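Local coordinates for protein 16 kDa beta-galactoside-binding lectin (Gallus gallus, PDB 1QMJ) that binds beta-galactosides as a homodimeric galectin and may be involved in the regulation of differentiation, at residues S24-F29 with F78-K83; F29-G34 with I86-D91; D53-V58 with A74-Q79; C59-D64 with P107-M112. One frame throughout, in Å; residues are numbered along the deposited sequence.

How the contacts relate
The four contacts are spread through a beta sandwich of two antiparallel sheets. The centre of contact 2 lies about 4 Å from that of the chain, and it joins strand 29-33 of one sheet to strand 83-90 of the other. Contacts 1 and 4 lie on opposite sides of the chain's centre, their own centres about 26 Å apart, and both engage loops between the sheets. Contact 1 shares Phe29 with contact 2 and Phe78 and Gln79 with contact 3, which shares strand 56-63 with contact 4. Contacts 2 and 4 touch where Asp91 O meets Asn108 ND2, probably in a hydrogen bond. Contact 3 is nested along the chain within contact 2, which contacts 1 and 4 cross. Contacts 3 and 4 adjoin the predicted galactoside-binding residues.

Contact 1 of 4, residues S24-F29 with F78-K83; sequences SDAKGF and FQQGDK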
loop_
_atom_site.group_PDB
_atom_site.type_symbol
_atom_site.label_atom_id
_atom_site.label_comp_id
_atom_site.label_asym_id
_atom_site.label_seq_id
_atom_site.Cartn_x
_atom_site.Cartn_y
_atom_site.Cartn_z
ATOM N N SER A 24 21.603 -4.434 -1.666
ATOM C CA SER A 24 23.073 -4.396 -1.501
ATOM C C SER A 24 23.824 -4.214 -2.839
ATOM O O SER A 24 25.036 -4.458 -2.932
ATOM C CB SER A 24 23.559 -5.698 -0.867
ATOM O OG SER A 24 23.085 -5.788 0.468
ATOM N N ASP A 25 23.102 -3.789 -3.851
ATOM C CA ASP A 25 23.680 -3.552 -5.195
ATOM C C ASP A 25 22.771 -2.617 -5.975
ATOM O O ASP A 25 22.689 -2.683 -7.209
ATOM C CB ASP A 25 23.814 -4.870 -5.955
ATOM C CG ASP A 25 22.619 -5.795 -5.747
ATOM O OD1 ASP A 25 22.482 -6.423 -4.630
ATOM O OD2 ASP A 25 21.751 -5.945 -6.688
ATOM N N ALA A 26 22.125 -1.780 -5.212
ATOM C CA ALA A 26 21.176 -0.803 -5.724
ATOM C C ALA A 26 21.851 0.241 -6.615
ATOM O O ALA A 26 22.867 0.846 -6.238
ATOM C CB ALA A 26 20.513 -0.062 -4.561
ATOM N N LYS A 27 21.247 0.403 -7.777
ATOM C CA LYS A 27 21.668 1.393 -8.771
ATOM C C LYS A 27 21.093 2.723 -8.329
ATOM O O LYS A 27 21.687 3.787 -8.557
ATOM C CB LYS A 27 21.087 1.056 -10.144
ATOM C CG LYS A 27 21.863 0.023 -10.947
ATOM C CD LYS A 27 21.277 -0.123 -12.354
ATOM C CE LYS A 27 22.077 -1.031 -13.276
ATOM N NZ LYS A 27 21.543 -1.047 -14.648
ATOM N N GLY A 28 19.943 2.547 -7.709
ATOM C CA GLY A 28 19.118 3.609 -7.158
ATOM C C GLY A 28 17.668 3.123 -7.120
ATOM O O GLY A 28 17.342 2.038 -7.622
ATOM N N PHE A 29 16.843 3.931 -6.521
ATOM C CA PHE A 29 15.408 3.661 -6.411
ATOM C C PHE A 29 14.690 4.993 -6.460
ATOM O O PHE A 29 15.325 6.055 -6.410
ATOM C CB PHE A 29 15.084 2.917 -5.106
ATOM C CG PHE A 29 15.371 3.727 -3.847
ATOM C CD1 PHE A 29 16.662 3.750 -3.318
ATOM C CD2 PHE A 29 14.340 4.442 -3.224
ATOM C CE1 PHE A 29 16.929 4.491 -2.163
ATOM C CE2 PHE A 29 14.605 5.183 -2.068
ATOM C CZ PHE A 29 15.901 5.207 -1.537
ATOM N N PHE A 78 22.267 7.979 2.110
ATOM C CA PHE A 78 21.919 6.557 1.831
ATOM C C PHE A 78 23.135 5.696 1.468
ATOM O O PHE A 78 24.121 6.181 0.905
ATOM C CB PHE A 78 20.935 6.462 0.657
ATOM C CG PHE A 78 19.673 7.319 0.837
ATOM C CD1 PHE A 78 18.636 6.885 1.677
ATOM C CD2 PHE A 78 19.553 8.539 0.157
ATOM C CE1 PHE A 78 17.484 7.671 1.834
ATOM C CE2 PHE A 78 18.402 9.322 0.315
ATOM C CZ PHE A 78 17.368 8.889 1.153
ATOM N N GLN A 79 22.993 4.426 1.817
ATOM C CA GLN A 79 23.999 3.382 1.564
ATOM C C GLN A 79 23.267 2.084 1.209
ATOM O O GLN A 79 22.181 1.802 1.732
ATOM C CB GLN A 79 24.866 3.165 2.810
ATOM C CG GLN A 79 25.732 4.380 3.156
ATOM C CD GLN A 79 26.577 4.179 4.418
ATOM O OE1 GLN A 79 26.140 3.510 5.353
ATOM N NE2 GLN A 79 27.776 4.728 4.503
ATOM N N GLN A 80 23.875 1.322 0.324
ATOM C CA GLN A 80 23.307 0.042 -0.134
ATOM C C GLN A 80 23.246 -0.961 1.028
ATOM O O GLN A 80 24.192 -1.074 1.821
ATOM C CB GLN A 80 24.169 -0.556 -1.247
ATOM C CG GLN A 80 24.214 0.304 -2.512
ATOM C CD GLN A 80 25.350 -0.096 -3.456
ATOM O OE1 GLN A 80 25.165 -0.107 -4.673
ATOM N NE2 GLN A 80 26.527 -0.431 -2.963
ATOM N N GLY A 81 22.117 -1.661 1.084
ATOM C CA GLY A 81 21.842 -2.692 2.111
ATOM C C GLY A 81 21.301 -2.048 3.387
ATOM O O GLY A 81 21.185 -2.698 4.438
ATOM N N ASP A 82 20.980 -0.790 3.255
ATOM C CA ASP A 82 20.467 0.012 4.359
ATOM C C ASP A 82 18.939 -0.030 4.425
ATOM O O ASP A 82 18.251 0.123 3.405
ATOM C CB ASP A 82 20.895 1.462 4.179
ATOM C CG ASP A 82 22.203 1.788 4.893
ATOM O OD1 ASP A 82 23.001 0.835 5.240
ATOM O OD2 ASP A 82 22.504 3.013 5.150
ATOM N N LYS A 83 18.471 -0.239 5.643
ATOM C CA LYS A 83 17.038 -0.279 5.963
ATOM C C LYS A 83 16.632 1.112 6.430
ATOM O O LYS A 83 17.016 1.557 7.521
ATOM C CB LYS A 83 16.775 -1.299 7.072
ATOM C CG LYS A 83 16.883 -2.747 6.595
ATOM C CD LYS A 83 17.365 -3.700 7.690
ATOM C CE LYS A 83 17.758 -5.078 7.153
ATOM N NZ LYS A 83 18.492 -5.889 8.136
#
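Ser24, Ala26 and Phe29 meet Phe78, Gln80 and Gly81 in a loop-to-loop contact at one end of the molecule, apolar and buried at the rings, more exposed at Ser24 and Gln80. The inner part is a T-shaped aromatic pair: the edge of Phe29 points at the face of Phe78, with ring planes at 88° and centroids 5.9 Å apart. The approach is through one corner of the ring, Phe29 CZ lying 4.5 Å from Phe78 CE1. Phe29 also stacks on Phe124, while Phe78 packs against Phe48, Phe44 and Pro46. Each loop carries the chain from one sheet of the galectin beta sandwich to the other, in opposite senses: residues 24-29 lead from strand 16-22 into strand 29-33, whereas the loop containing residues 78-83 leads into strand 83-90, which is paired with 16-22. Outside the rings, the aliphatic part of Gln80 lies along the other loop. Its CG is anti to the carbonyl carbon (chi1 -64°) and the chain beyond is extended; Gln80 CG lies beside Ala26, 4.2 Å from Ala26 CB. Gln80 CB stands 4.0 Å from Ser24 CA. Gly81, the third residue of a type II turn from Gln79 to Asp82, brings its bare backbone to the serine hydroxyl, with Ser24 OG 3.7 Å from Gly81 CA.

Contact 2 of 4, residues F29-G34 with I86-D91; sequences FSVNVG and ICISFD. With BME (beta-mercaptoethanol), chain D.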
loop_
_atom_site.group_PDB
_atom_site.type_symbol
_atom_site.label_atom_id
_atom_site.label_comp_id
_atom_site.label_asym_id
_atom_site.label_seq_id
_atom_site.Cartn_x
_atom_site.Cartn_y
_atom_site.Cartn_z
ATOM N N PHE A 29 16.843 3.931 -6.521
ATOM C CA PHE A 29 15.408 3.661 -6.411
ATOM C C PHE A 29 14.690 4.993 -6.460
ATOM O O PHE A 29 15.325 6.055 -6.410
ATOM C CB PHE A 29 15.084 2.917 -5.106
ATOM C CG PHE A 29 15.371 3.727 -3.847
ATOM C CD1 PHE A 29 16.662 3.750 -3.318
ATOM C CD2 PHE A 29 14.340 4.442 -3.224
ATOM C CE1 PHE A 29 16.929 4.491 -2.163
ATOM C CE2 PHE A 29 14.605 5.183 -2.068
ATOM C CZ PHE A 29 15.901 5.207 -1.537
ATOM N N SER A 30 13.388 4.914 -6.559
ATOM C CA SER A 30 12.550 6.109 -6.636
ATOM C C SER A 30 11.234 5.902 -5.891
ATOM O O SER A 30 10.747 4.770 -5.763
ATOM C CB SER A 30 12.242 6.429 -8.101
ATOM O OG SER A 30 13.448 6.698 -8.804
ATOM N N VAL A 31 10.718 7.025 -5.431
ATOM C CA VAL A 31 9.449 7.102 -4.689
ATOM C C VAL A 31 8.623 8.259 -5.250
ATOM O O VAL A 31 8.882 9.434 -4.950
ATOM C CB VAL A 31 9.728 7.342 -3.206
ATOM C CG1 VAL A 31 8.456 7.590 -2.394
ATOM C CG2 VAL A 31 10.430 6.163 -2.531
ATOM N N ASN A 32 7.643 7.889 -6.054
ATOM C CA ASN A 32 6.759 8.856 -6.725
ATOM C C ASN A 32 5.377 8.956 -6.068
ATOM O O ASN A 32 4.763 7.934 -5.722
ATOM C CB ASN A 32 6.536 8.440 -8.181
ATOM C CG ASN A 32 7.801 7.911 -8.856
ATOM O OD1 ASN A 32 8.838 8.569 -8.815
ATOM N ND2 ASN A 32 7.779 6.749 -9.481
ATOM N N VAL A 33 4.967 10.218 -5.939
ATOM C CA VAL A 33 3.656 10.629 -5.383
ATOM C C VAL A 33 3.054 11.695 -6.308
ATOM O O VAL A 33 3.771 12.544 -6.857
ATOM C CB VAL A 33 3.805 11.229 -3.972
ATOM C CG1 VAL A 33 4.263 10.213 -2.925
ATOM C CG2 VAL A 33 4.818 12.374 -3.902
ATOM N N GLY A 34 1.745 11.640 -6.471
ATOM C CA GLY A 34 1.029 12.603 -7.333
ATOM C C GLY A 34 -0.430 12.186 -7.533
ATOM O O GLY A 34 -1.077 11.668 -6.613
ATOM N N ILE A 86 11.208 6.378 4.951
ATOM C CA ILE A 86 11.028 7.657 4.260
ATOM C C ILE A 86 9.646 8.235 4.582
ATOM O O ILE A 86 8.614 7.602 4.338
ATOM C CB ILE A 86 11.165 7.423 2.754
ATOM C CG1 ILE A 86 12.544 6.868 2.372
ATOM C CG2 ILE A 86 10.978 8.695 1.929
ATOM C CD1 ILE A 86 12.546 6.115 1.040
ATOM N N CYS A 87 9.668 9.438 5.130
ATOM C CA CYS A 87 8.441 10.158 5.517
ATOM C C CYS A 87 8.193 11.319 4.557
ATOM O O CYS A 87 9.076 12.160 4.325
ATOM C CB CYS A 87 8.581 10.696 6.937
ATOM S SG CYS A 87 8.705 9.341 8.204
ATOM N N ILE A 88 6.985 11.326 4.027
ATOM C CA ILE A 88 6.553 12.337 3.063
ATOM C C ILE A 88 5.284 13.060 3.527
ATOM O O ILE A 88 4.304 12.431 3.946
ATOM C CB ILE A 88 6.258 11.668 1.719
ATOM C CG1 ILE A 88 7.502 11.043 1.082
ATOM C CG2 ILE A 88 5.694 12.637 0.679
ATOM C CD1 ILE A 88 7.172 10.059 -0.041
ATOM N N SER A 89 5.370 14.365 3.425
ATOM C CA SER A 89 4.287 15.295 3.765
ATOM C C SER A 89 4.401 16.478 2.815
ATOM O O SER A 89 5.418 16.652 2.132
ATOM C CB SER A 89 4.407 15.760 5.224
ATOM O OG SER A 89 5.679 16.341 5.453
ATOM N N PHE A 90 3.372 17.279 2.768
ATOM C CA PHE A 90 3.365 18.440 1.880
ATOM C C PHE A 90 2.278 19.426 2.272
ATOM O O PHE A 90 1.455 19.153 3.153
ATOM C CB PHE A 90 3.103 17.982 0.435
ATOM C CG PHE A 90 1.622 17.675 0.165
ATOM C CD1 PHE A 90 1.041 16.509 0.680
ATOM C CD2 PHE A 90 0.851 18.562 -0.597
ATOM C CE1 PHE A 90 -0.311 16.233 0.436
ATOM C CE2 PHE A 90 -0.501 18.286 -0.840
ATOM C CZ PHE A 90 -1.082 17.122 -0.323
ATOM N N ASP A 91 2.339 20.540 1.591
ATOM C CA ASP A 91 1.385 21.637 1.735
ATOM C C ASP A 91 1.295 22.316 0.369
ATOM O O ASP A 91 1.784 21.792 -0.637
ATOM C CB ASP A 91 1.823 22.622 2.839
ATOM C CG ASP A 91 3.265 23.100 2.726
ATOM O OD1 ASP A 91 3.701 23.561 1.608
ATOM O OD2 ASP A 91 4.043 23.043 3.755
HETATM C C1 BME D . 5.955 14.292 9.339
HETATM C C2 BME D . 6.695 12.992 8.964
HETATM O O1 BME D . 5.696 15.052 8.172
HETATM S S2 BME D . 6.034 12.292 7.422
#
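Phe29 begins the contact by meeting Ile86 tip to tip, its CE2 atom 3.8 Å from Ile86 CD1. The ring is carried there by a chi1 of 65°, which sets CG between the backbone N and the carbonyl carbon. Ser30 then turns to the other side of the strand, toward His43 and Glu121. Val31 returns to the inside and divides its methyls between two isoleucines: Val31 CG2 is 4.2 Å from Ile86 CD1, while Val31 CG1 comes to 3.6 Å from Ile88 CD1. The second approach is side by side, the two side chains sliding past one another in opposite directions. This is the hydrophobic interior of a beta sandwich, because strands 29-33 and 83-90 belong to different sheets: their axes approach to 10.3 Å, and their N-to-C directions differ by 26°. Matched CA atoms also keep a constant gap of 9.1 Å, for Val31 with Ile86 and for Val33 with Ile88. Asn32 points away from strand 83-90 and makes a weak hydrogen bond through ND2 to Glu121 OE1. Val33 faces in again, with CG1 4.1 Å from the same Ile88 CD1, so that this one methyl touches two valines. On the other surface of strand 83-90 sits a beta-mercaptoethanol, probably from the crystallisation liquor, whose O1 accepts a hydrogen bond from Ser89 OG, 3.0 Å long.

Contact 3 of 4, residues D53-V58 with A74-Q79; sequences DVNTVV and ADFPFQ
Backbone lying flat on an aromatic ring is the unusual feature here: Asn55 CA sits 3.6 Å above the plane of Phe76, over its centre, and the peptide leading on to Thr56 continues across the same face. Thr56 N is 3.5 Å from Phe76 CD1. The side chain of Asn55 adds a CH-pi contact through CB, which stands 4.0 Å from the Phe76 centroid and 27° off the ring normal. Phe78 CD2 takes the opposite face, offset toward the rim. Val57 fills the angle between the two rings with one methyl, CG2, which lies 3.6 Å from Phe76 CD1 and 3.9 Å from Phe78 CE2, the latter in the plane of its ring. A water joins the backbones, accepting from Val57 N (2.7 Å) and donating to Asp75 O (2.6 Å). Further out, Asp53 forms salt bridges with both Arg47 and Arg72. The turned backbone of Asn55, with positive phi (43°), fits a G1 beta bulge: Asn55 and Thr56 together face Arg47 on the neighbouring strand, close to the predicted galactoside-binding residues Arg72 and Lys73.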
loop_
_atom_site.group_PDB
_atom_site.type_symbol
_atom_site.label_atom_id
_atom_site.label_comp_id
_atom_site.label_asym_id
_atom_site.label_seq_id
_atom_site.Cartn_x
_atom_site.Cartn_y
_atom_site.Cartn_z
ATOM N N ASP A 53 25.185 9.429 -12.741
ATOM C CA ASP A 53 25.076 10.037 -11.406
ATOM C C ASP A 53 25.534 9.048 -10.344
ATOM O O ASP A 53 25.074 7.899 -10.298
ATOM C CB ASP A 53 23.634 10.434 -11.110
ATOM C CG ASP A 53 23.111 11.509 -12.057
ATOM O OD1 ASP A 53 23.720 12.643 -12.145
ATOM O OD2 ASP A 53 22.062 11.278 -12.768
ATOM N N VAL A 54 26.435 9.531 -9.520
ATOM C CA VAL A 54 26.997 8.750 -8.421
ATOM C C VAL A 54 26.628 9.410 -7.093
ATOM O O VAL A 54 26.959 10.578 -6.850
ATOM C CB VAL A 54 28.522 8.677 -8.549
ATOM C CG1 VAL A 54 29.185 7.931 -7.388
ATOM C CG2 VAL A 54 28.982 7.955 -9.820
ATOM N N ASN A 55 25.941 8.625 -6.286
ATOM C CA ASN A 55 25.480 9.034 -4.949
ATOM C C ASN A 55 24.905 10.456 -4.975
ATOM O O ASN A 55 25.457 11.383 -4.361
ATOM C CB ASN A 55 26.649 8.995 -3.970
ATOM C CG ASN A 55 27.252 7.598 -3.838
ATOM O OD1 ASN A 55 26.563 6.609 -4.085
ATOM N ND2 ASN A 55 28.507 7.452 -3.461
ATOM N N THR A 56 23.803 10.586 -5.691
ATOM C CA THR A 56 23.095 11.866 -5.834
ATOM C C THR A 56 21.587 11.661 -5.819
ATOM O O THR A 56 21.057 10.753 -6.474
ATOM C CB THR A 56 23.444 12.538 -7.167
ATOM O OG1 THR A 56 24.845 12.704 -7.283
ATOM C CG2 THR A 56 22.803 13.922 -7.318
ATOM N N VAL A 57 20.931 12.512 -5.066
ATOM C CA VAL A 57 19.476 12.491 -4.969
ATOM C C VAL A 57 18.921 13.484 -5.974
ATOM O O VAL A 57 19.271 14.672 -5.959
ATOM C CB VAL A 57 19.004 12.892 -3.565
ATOM C CG1 VAL A 57 17.488 13.110 -3.491
ATOM C CG2 VAL A 57 19.322 11.845 -2.496
ATOM N N VAL A 58 18.080 12.981 -6.833
ATOM C CA VAL A 58 17.442 13.800 -7.854
ATOM C C VAL A 58 15.956 13.903 -7.546
ATOM O O VAL A 58 15.292 12.896 -7.277
ATOM C CB VAL A 58 17.629 13.176 -9.246
ATOM C CG1 VAL A 58 16.953 13.984 -10.359
ATOM C CG2 VAL A 58 19.098 13.055 -9.662
ATOM N N ALA A 74 22.536 18.026 -2.588
ATOM C CA ALA A 74 23.931 17.882 -2.140
ATOM C C ALA A 74 24.118 16.684 -1.192
ATOM O O ALA A 74 25.110 15.949 -1.278
ATOM C CB ALA A 74 24.371 19.145 -1.396
ATOM N N ASP A 75 23.165 16.502 -0.299
ATOM C CA ASP A 75 23.219 15.411 0.699
ATOM C C ASP A 75 22.698 14.089 0.128
ATOM O O ASP A 75 21.729 14.060 -0.643
ATOM C CB ASP A 75 22.369 15.768 1.914
ATOM C CG ASP A 75 22.881 17.005 2.646
ATOM O OD1 ASP A 75 23.933 16.926 3.386
ATOM O OD2 ASP A 75 22.260 18.127 2.520
ATOM N N PHE A 76 23.376 13.030 0.541
ATOM C CA PHE A 76 23.052 11.650 0.139
ATOM C C PHE A 76 23.213 10.722 1.354
ATOM O O PHE A 76 24.178 9.946 1.435
ATOM C CB PHE A 76 23.986 11.198 -0.983
ATOM C CG PHE A 76 23.493 9.933 -1.687
ATOM C CD1 PHE A 76 22.398 9.994 -2.560
ATOM C CD2 PHE A 76 24.137 8.713 -1.457
ATOM C CE1 PHE A 76 21.949 8.833 -3.202
ATOM C CE2 PHE A 76 23.689 7.552 -2.099
ATOM C CZ PHE A 76 22.595 7.612 -2.970
ATOM N N PRO A 77 22.292 10.814 2.333
ATOM C CA PRO A 77 22.305 9.977 3.541
ATOM C C PRO A 77 21.987 8.506 3.287
ATOM O O PRO A 77 21.458 7.822 4.215
ATOM C CB PRO A 77 21.176 10.506 4.381
ATOM C CG PRO A 77 20.491 11.614 3.594
ATOM C CD PRO A 77 21.183 11.775 2.276
ATOM N N PHE A 78 22.267 7.979 2.110
ATOM C CA PHE A 78 21.919 6.557 1.831
ATOM C C PHE A 78 23.135 5.696 1.468
ATOM O O PHE A 78 24.121 6.181 0.905
ATOM C CB PHE A 78 20.935 6.462 0.657
ATOM C CG PHE A 78 19.673 7.319 0.837
ATOM C CD1 PHE A 78 18.636 6.885 1.677
ATOM C CD2 PHE A 78 19.553 8.539 0.157
ATOM C CE1 PHE A 78 17.484 7.671 1.834
ATOM C CE2 PHE A 78 18.402 9.322 0.315
ATOM C CZ PHE A 78 17.368 8.889 1.153
ATOM N N GLN A 79 22.993 4.426 1.817
ATOM C CA GLN A 79 23.999 3.382 1.564
ATOM C C GLN A 79 23.267 2.084 1.209
ATOM O O GLN A 79 22.181 1.802 1.732
ATOM C CB GLN A 79 24.866 3.165 2.810
ATOM C CG GLN A 79 25.732 4.380 3.156
ATOM C CD GLN A 79 26.577 4.179 4.418
ATOM O OE1 GLN A 79 26.140 3.510 5.353
ATOM N NE2 GLN A 79 27.776 4.728 4.503
HETATM O O HOH W 1 22.355 13.896 -3.212
#

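Contact 4 of 4, residues C59-D64 with P107-M112; sequences CNSKED and PNRLGM
Ser61 OG accepts a hydrogen bond from Arg109 NH1 at 2.9 Å, with an N-H...O angle of 148° and the oxygen 19° out of the guanidinium plane. Here a type I beta turn, Asn108 to Gly111, in the loop that leads from strand 103-107 of one sheet to strand 117-122 of the other, meets the C-terminal part of strand 56-63 in the galectin beta sandwich. The same NH1 makes a weak, longer bond to Asn60 OD1 (3.3 Å), with the amide plane almost perpendicular to the guanidinium. Beside this polar pair, Leu110 packs on the strand through its two methyls: CD1 is 4.1 Å from Ser61 CB, and CD2 lies 3.6 Å from Lys62 O.

In the next shell, Arg109 NH2 bonds to Glu69 O, so the arginine bridges strand 56-63 and the residues predicted to bind galactoside. Its chain runs extended from CG to NE, long enough to reach past Ser61. Both ends of the Asn60 amide are engaged: ND2 donates to Gly68 O, and OD1 receives Ser61 N at 2.7 Å besides the weak bond from Arg109, which probably limits rotation of the amide. Lys62, on the far side of the strand, makes a cation-pi contact with Trp67. The turn that presents Arg109 and Leu110 is secured by Asn108, whose amide reaches forward to Met112. Asn108 ND2 donates to Met112 O over 2.8 Å at an angle of 160°, in the carbonyl plane and on a lone pair of the oxygen.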
loop_
_atom_site.group_PDB
_atom_site.type_symbol
_atom_site.label_atom_id
_atom_site.label_comp_id
_atom_site.label_asym_id
_atom_site.label_seq_id
_atom_site.Cartn_x
_atom_site.Cartn_y
_atom_site.Cartn_z
ATOM N N CYS A 59 15.486 15.124 -7.583
ATOM C CA CYS A 59 14.077 15.445 -7.338
ATOM C C CYS A 59 13.521 16.101 -8.586
ATOM O O CYS A 59 14.203 16.893 -9.246
ATOM C CB CYS A 59 13.945 16.402 -6.151
ATOM S SG CYS A 59 14.376 15.614 -4.522
ATOM N N ASN A 60 12.297 15.766 -8.897
ATOM C CA ASN A 60 11.645 16.307 -10.084
ATOM C C ASN A 60 10.149 16.057 -10.044
ATOM O O ASN A 60 9.662 15.200 -9.297
ATOM C CB ASN A 60 12.219 15.620 -11.330
ATOM C CG ASN A 60 12.149 16.480 -12.589
ATOM O OD1 ASN A 60 11.467 17.502 -12.597
ATOM N ND2 ASN A 60 12.821 16.122 -13.669
ATOM N N SER A 61 9.472 16.828 -10.854
ATOM C CA SER A 61 8.031 16.727 -11.012
ATOM C C SER A 61 7.770 16.221 -12.422
ATOM O O SER A 61 8.691 16.121 -13.243
ATOM C CB SER A 61 7.363 18.094 -10.793
ATOM O OG SER A 61 7.983 19.085 -11.596
ATOM N N LYS A 62 6.536 15.913 -12.665
ATOM C CA LYS A 62 6.091 15.407 -13.960
ATOM C C LYS A 62 4.647 15.812 -14.156
ATOM O O LYS A 62 3.811 15.628 -13.267
ATOM C CB LYS A 62 6.223 13.883 -13.979
ATOM C CG LYS A 62 6.218 13.284 -15.386
ATOM C CD LYS A 62 6.351 11.760 -15.375
ATOM C CE LYS A 62 6.776 11.182 -16.724
ATOM N NZ LYS A 62 7.066 9.743 -16.662
ATOM N N GLU A 63 4.381 16.360 -15.310
ATOM C CA GLU A 63 3.038 16.819 -15.650
ATOM C C GLU A 63 2.717 16.488 -17.093
ATOM O O GLU A 63 3.429 16.899 -18.019
ATOM C CB GLU A 63 2.945 18.328 -15.455
ATOM C CG GLU A 63 1.539 18.874 -15.688
ATOM C CD GLU A 63 1.474 20.396 -15.590
ATOM O OE1 GLU A 63 2.556 21.077 -15.424
ATOM O OE2 GLU A 63 0.338 20.999 -15.673
ATOM N N ASP A 64 1.649 15.752 -17.245
ATOM C CA ASP A 64 1.179 15.333 -18.555
ATOM C C ASP A 64 2.262 14.495 -19.247
ATOM O O ASP A 64 2.480 14.610 -20.460
ATOM C CB ASP A 64 0.866 16.566 -19.402
ATOM C CG ASP A 64 -0.128 16.286 -20.530
ATOM O OD1 ASP A 64 -0.944 15.291 -20.442
ATOM O OD2 ASP A 64 -0.149 17.047 -21.571
ATOM N N PRO A 107 9.699 22.272 -4.086
ATOM C CA PRO A 107 8.493 23.082 -4.279
ATOM C C PRO A 107 7.331 22.346 -4.933
ATOM O O PRO A 107 7.520 21.558 -5.865
ATOM C CB PRO A 107 8.990 24.233 -5.149
ATOM C CG PRO A 107 10.099 23.613 -5.923
ATOM C CD PRO A 107 10.818 22.800 -4.882
ATOM N N ASN A 108 6.130 22.602 -4.424
ATOM C CA ASN A 108 4.914 22.001 -4.947
ATOM C C ASN A 108 4.611 22.788 -6.222
ATOM O O ASN A 108 3.761 23.686 -6.238
ATOM C CB ASN A 108 3.773 22.143 -3.925
ATOM C CG ASN A 108 2.495 21.418 -4.346
ATOM O OD1 ASN A 108 2.329 21.034 -5.509
ATOM N ND2 ASN A 108 1.584 21.239 -3.396
ATOM N N ARG A 109 5.340 22.459 -7.282
ATOM C CA ARG A 109 5.201 23.131 -8.567
ATOM C C ARG A 109 3.792 23.036 -9.151
ATOM O O ARG A 109 3.252 24.019 -9.665
ATOM C CB ARG A 109 6.206 22.560 -9.577
ATOM C CG ARG A 109 7.678 22.716 -9.217
ATOM C CD ARG A 109 8.529 22.070 -10.303
ATOM N NE ARG A 109 9.965 22.209 -10.079
ATOM C CZ ARG A 109 10.896 21.455 -10.665
ATOM N NH1 ARG A 109 10.553 20.494 -11.513
ATOM N NH2 ARG A 109 12.181 21.685 -10.427
ATOM N N LEU A 110 3.205 21.847 -9.075
ATOM C CA LEU A 110 1.879 21.607 -9.629
ATOM C C LEU A 110 0.720 22.171 -8.810
ATOM O O LEU A 110 -0.426 22.126 -9.256
ATOM C CB LEU A 110 1.684 20.108 -9.879
ATOM C CG LEU A 110 2.319 19.481 -11.130
ATOM C CD1 LEU A 110 3.746 19.930 -11.322
ATOM C CD2 LEU A 110 2.264 17.974 -11.025
ATOM N N GLY A 111 1.015 22.692 -7.620
ATOM C CA GLY A 111 -0.028 23.248 -6.770
ATOM C C GLY A 111 -1.064 22.210 -6.362
ATOM O O GLY A 111 -2.218 22.529 -6.048
ATOM N N MET A 112 -0.635 20.954 -6.358
ATOM C CA MET A 112 -1.495 19.839 -6.002
ATOM C C MET A 112 -1.916 19.977 -4.532
ATOM O O MET A 112 -1.134 20.446 -3.702
ATOM C CB MET A 112 -0.730 18.538 -6.234
ATOM C CG MET A 112 -1.581 17.355 -6.602
ATOM S SD MET A 112 -0.548 15.967 -7.078
ATOM C CE MET A 112 0.030 16.492 -8.655
#